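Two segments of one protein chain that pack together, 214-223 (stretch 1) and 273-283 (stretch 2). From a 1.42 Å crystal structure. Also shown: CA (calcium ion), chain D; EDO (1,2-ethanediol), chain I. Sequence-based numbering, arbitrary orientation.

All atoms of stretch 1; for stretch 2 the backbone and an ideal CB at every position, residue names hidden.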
# COMPACT_ATOMS: atom_id res chain seq x y z
N LEU A 214 -9.87 9.69 4.70
CA LEU A 214 -8.63 8.93 4.87
C LEU A 214 -8.21 8.91 6.33
O LEU A 214 -7.83 7.85 6.84
CB LEU A 214 -7.50 9.43 3.98
CG LEU A 214 -6.19 8.65 4.08
CD1 LEU A 214 -5.50 8.69 2.71
CD2 LEU A 214 -5.27 9.16 5.15
N LEU A 215 -8.28 10.06 7.02
CA LEU A 215 -7.89 10.10 8.41
C LEU A 215 -8.88 9.37 9.30
O LEU A 215 -8.46 8.71 10.25
CB LEU A 215 -7.76 11.54 8.89
CG LEU A 215 -6.62 12.35 8.28
CD1 LEU A 215 -6.53 13.74 8.95
CD2 LEU A 215 -5.27 11.63 8.35
N ASP A 216 -10.18 9.44 9.00
CA ASP A 216 -11.14 8.60 9.74
C ASP A 216 -10.74 7.14 9.69
O ASP A 216 -10.77 6.40 10.70
CB ASP A 216 -12.55 8.73 9.22
CG ASP A 216 -13.16 10.11 9.44
OD1 ASP A 216 -13.12 10.63 10.59
OD2 ASP A 216 -13.67 10.64 8.45
N GLU A 217 -10.40 6.68 8.49
CA GLU A 217 -10.05 5.28 8.33
C GLU A 217 -8.79 4.93 9.12
O GLU A 217 -8.76 3.93 9.83
CB GLU A 217 -9.89 4.90 6.85
CG GLU A 217 -9.82 3.38 6.64
CD GLU A 217 -11.08 2.68 7.12
OE1 GLU A 217 -12.19 3.08 6.69
OE2 GLU A 217 -10.98 1.75 7.97
N MET A 218 -7.75 5.77 9.00
CA MET A 218 -6.55 5.51 9.75
C MET A 218 -6.86 5.44 11.22
O MET A 218 -6.33 4.59 11.92
CB MET A 218 -5.47 6.58 9.50
CG MET A 218 -5.10 6.85 8.04
SD MET A 218 -4.47 5.43 7.12
CE MET A 218 -5.95 4.92 6.25
N GLN A 219 -7.71 6.35 11.70
CA GLN A 219 -7.97 6.41 13.14
C GLN A 219 -8.60 5.13 13.65
O GLN A 219 -8.38 4.74 14.80
CB GLN A 219 -8.86 7.61 13.48
CG GLN A 219 -8.40 8.39 14.72
CD GLN A 219 -8.67 7.70 16.06
OE1 GLN A 219 -9.76 7.15 16.31
NE2 GLN A 219 -7.67 7.71 16.93
N PHE A 220 -9.36 4.45 12.79
CA PHE A 220 -9.99 3.21 13.22
C PHE A 220 -8.94 2.21 13.67
O PHE A 220 -9.16 1.43 14.60
CB PHE A 220 -10.84 2.58 12.13
CG PHE A 220 -11.75 1.53 12.66
CD1 PHE A 220 -12.97 1.87 13.22
CD2 PHE A 220 -11.35 0.20 12.69
CE1 PHE A 220 -13.81 0.89 13.75
CE2 PHE A 220 -12.20 -0.78 13.22
CZ PHE A 220 -13.42 -0.41 13.77
N ASN A 221 -7.80 2.20 12.99
CA ASN A 221 -6.69 1.35 13.38
C ASN A 221 -5.80 2.01 14.44
O ASN A 221 -5.34 1.33 15.34
CB ASN A 221 -5.87 0.89 12.17
CG ASN A 221 -4.98 -0.30 12.51
OD1 ASN A 221 -5.46 -1.43 12.54
ND2 ASN A 221 -3.70 -0.06 12.78
N LEU A 222 -5.52 3.31 14.34
CA LEU A 222 -4.74 4.00 15.37
C LEU A 222 -5.34 3.81 16.77
O LEU A 222 -4.60 3.63 17.75
CB LEU A 222 -4.64 5.49 15.07
CG LEU A 222 -3.77 5.84 13.85
CD1 LEU A 222 -4.04 7.27 13.32
CD2 LEU A 222 -2.27 5.59 14.12
N ASP A 223 -6.66 3.85 16.85
CA ASP A 223 -7.33 3.70 18.14
C ASP A 223 -7.04 2.32 18.72
O ASP A 223 -6.75 2.18 19.91
CB ASP A 223 -8.83 3.91 17.98
CG ASP A 223 -9.52 4.23 19.28
OD1 ASP A 223 -8.86 4.79 20.18
OD2 ASP A 223 -10.73 3.94 19.38
N UNK A 273 6.58 6.15 15.51
CA UNK A 273 6.65 6.97 14.30
C UNK A 273 5.25 7.38 13.86
O UNK A 273 4.99 8.54 13.59
CB UNK A 273 7.36 6.22 13.17
N UNK A 274 4.35 6.41 13.76
CA UNK A 274 3.02 6.70 13.26
C UNK A 274 2.20 7.52 14.24
O UNK A 274 1.39 8.34 13.86
CB UNK A 274 2.29 5.40 12.94
N UNK A 275 2.46 7.34 15.53
CA UNK A 275 1.74 8.13 16.52
C UNK A 275 2.24 9.59 16.54
O UNK A 275 1.43 10.51 16.59
CB UNK A 275 1.89 7.50 17.90
N UNK A 276 3.54 9.77 16.42
CA UNK A 276 4.11 11.12 16.30
C UNK A 276 3.59 11.81 15.01
O UNK A 276 3.18 12.98 15.05
CB UNK A 276 5.64 11.05 16.29
N UNK A 277 3.62 11.09 13.89
CA UNK A 277 3.04 11.58 12.64
C UNK A 277 1.57 11.96 12.84
O UNK A 277 1.14 13.05 12.48
CB UNK A 277 3.17 10.52 11.54
N UNK A 278 0.79 11.01 13.36
CA UNK A 278 -0.64 11.23 13.54
C UNK A 278 -0.96 12.41 14.46
O UNK A 278 -1.97 13.09 14.28
CB UNK A 278 -1.29 9.96 14.10
N UNK A 279 -0.12 12.63 15.47
CA UNK A 279 -0.32 13.74 16.39
C UNK A 279 -0.44 15.04 15.62
O UNK A 279 -1.33 15.85 15.89
CB UNK A 279 0.82 13.82 17.40
N UNK A 280 0.43 15.24 14.62
CA UNK A 280 0.38 16.46 13.82
C UNK A 280 -0.86 16.52 12.95
O UNK A 280 -1.52 17.55 12.82
CB UNK A 280 1.63 16.57 12.94
N UNK A 281 -1.19 15.39 12.32
CA UNK A 281 -2.26 15.41 11.33
C UNK A 281 -3.64 15.54 11.94
O UNK A 281 -4.56 15.98 11.27
CB UNK A 281 -2.20 14.14 10.48
N UNK A 282 -3.81 15.09 13.19
CA UNK A 282 -5.11 15.13 13.83
C UNK A 282 -5.27 16.38 14.74
O UNK A 282 -6.31 16.54 15.36
CB UNK A 282 -5.32 13.85 14.64
N UNK A 283 -4.26 17.24 14.77
CA UNK A 283 -4.32 18.47 15.59
C UNK A 283 -5.51 19.36 15.26
O UNK A 283 -6.10 19.97 16.15
CB UNK A 283 -3.03 19.28 15.41
CA CA D . -15.00 12.12 7.30
C1 EDO I . -1.32 18.28 8.81
O1 EDO I . -0.28 18.34 9.80
C2 EDO I . -0.69 18.60 7.46
O2 EDO I . 0.61 17.99 7.39

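The two helices run at 136° between their N-to-C directions, their axes approaching to 11.8 Å. Stretch 1 offers a mainly apolar surface, with Leu215 and Leu222 pointing at stretch 2 and Gln219 set sideways between them.

Position 273 has helical backbone angles, and its CB finds nothing of stretch 1 within 5.5 Å. Any helix-compatible residue would serve for this contact; it is Ala273.

Position 274 points toward stretch 1, its ideal CB 4.7 Å from CD2 of Leu222. A small or medium apolar side chain suits a space beside a leucine methyl. The residue is Val274, whose chi1 is p; its CG1 lies 4.1 Å from Leu222 CD2.

At 275 CB points sideways and is itself too far to touch, although this CA is paired with that of Leu222 at 7.8 Å. Only a side chain long enough to bend back could reach, and an apolar one would match the leucine; leucine or methionine are reasonable candidates. Met275 takes m, m, t, which carries its end nearer: CE sits 3.7 Å from Leu222 CD2 and 3.4 Å from Leu222 O.

Position 276 is out of reach, so any helix-compatible residue would do; it is Ala276. Position 277 is sideways, with nothing near its CB, so a polar side chain costs this contact nothing; Gln277 extends with chi1 and chi2 both t, comes no closer to stretch 1 than 6.9 Å (OE1 to Leu222 CD2), and hydrogen-bonds elsewhere in the structure.

Position 278 points toward stretch 1, and its ideal CB is already 3.9 Å from Leu222 CD1. So close an approach favours a small side chain, such as alanine or serine. Ser278 fits: its OG lies 3.4 Å from Leu222 CD1, a carbon that offers it no hydrogen bond, and instead donates to Val274 O at 2.6 Å, one turn back, so the hydroxyl has a partner within its own helix, besides hydrogen bonding elsewhere.

Positions 279 and 280 are out of reach and could well be polar. Ser279 and Arg280 both hydrogen-bond elsewhere through their side chains.

Position 281 again points toward stretch 1, with its ideal CB 4.5 Å from Leu215 CD2. A branched apolar residue would extend that contact. Leu281, in the m, t rotamer, places CD1 4.3 Å from Leu215 CD2, while its backbone O is 3.8 Å from Leu215 CD1.

At 282 phi/psi is -97/3, and CB points toward stretch 1 but has nothing within 5.5 Å. The gap calls for a large side chain, and the leucines and the aliphatic part of Gln219 favour an apolar or aromatic one. Phe282 spans it: CZ is 3.7 Å from Leu215 CB, CE2 is 3.6 Å from Gln219 CG and CE1 is 3.9 Å from Leu222 CD1. Leu215 O meets the ring edge, 3.3 Å from CZ, where the slightly positive ring hydrogens suit a carbonyl oxygen.

Position 283 lies out of reach and places no demand on size; it is Ala283.

Stretch 2 273-283: AVMAQSSRLFA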
# COMPACT_ATOMS: atom_id res chain seq x y z
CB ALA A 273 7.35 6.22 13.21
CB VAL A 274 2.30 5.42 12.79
CG1 VAL A 274 1.70 4.64 13.93
CG2 VAL A 274 1.24 5.73 11.75
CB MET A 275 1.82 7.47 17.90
CG MET A 275 0.98 6.20 17.98
SD MET A 275 -0.76 6.58 17.84
CE MET A 275 -1.43 4.93 17.70
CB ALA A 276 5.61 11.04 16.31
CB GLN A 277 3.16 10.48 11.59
CG GLN A 277 2.80 10.87 10.15
CD GLN A 277 2.65 9.66 9.25
OE1 GLN A 277 1.96 8.70 9.58
NE2 GLN A 277 3.31 9.70 8.11
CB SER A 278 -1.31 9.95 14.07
OG SER A 278 -1.10 8.89 13.14
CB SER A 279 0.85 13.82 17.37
OG SER A 279 0.58 14.84 18.32
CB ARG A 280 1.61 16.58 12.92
CG ARG A 280 2.93 16.53 13.63
CD ARG A 280 4.10 16.91 12.71
NE ARG A 280 4.18 16.13 11.48
CZ ARG A 280 4.84 14.97 11.36
NH1 ARG A 280 5.46 14.45 12.40
NH2 ARG A 280 4.85 14.33 10.19
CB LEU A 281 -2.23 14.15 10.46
CG LEU A 281 -0.91 13.87 9.73
CD1 LEU A 281 -1.08 12.63 8.84
CD2 LEU A 281 -0.35 15.04 9.01
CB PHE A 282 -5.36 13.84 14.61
CG PHE A 282 -5.74 12.67 13.75
CD1 PHE A 282 -4.77 11.91 13.12
CD2 PHE A 282 -7.07 12.32 13.59
CE1 PHE A 282 -5.12 10.83 12.32
CE2 PHE A 282 -7.42 11.23 12.81
CZ PHE A 282 -6.44 10.49 12.18
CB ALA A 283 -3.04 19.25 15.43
O HOH W 1 -16.25 13.78 6.18
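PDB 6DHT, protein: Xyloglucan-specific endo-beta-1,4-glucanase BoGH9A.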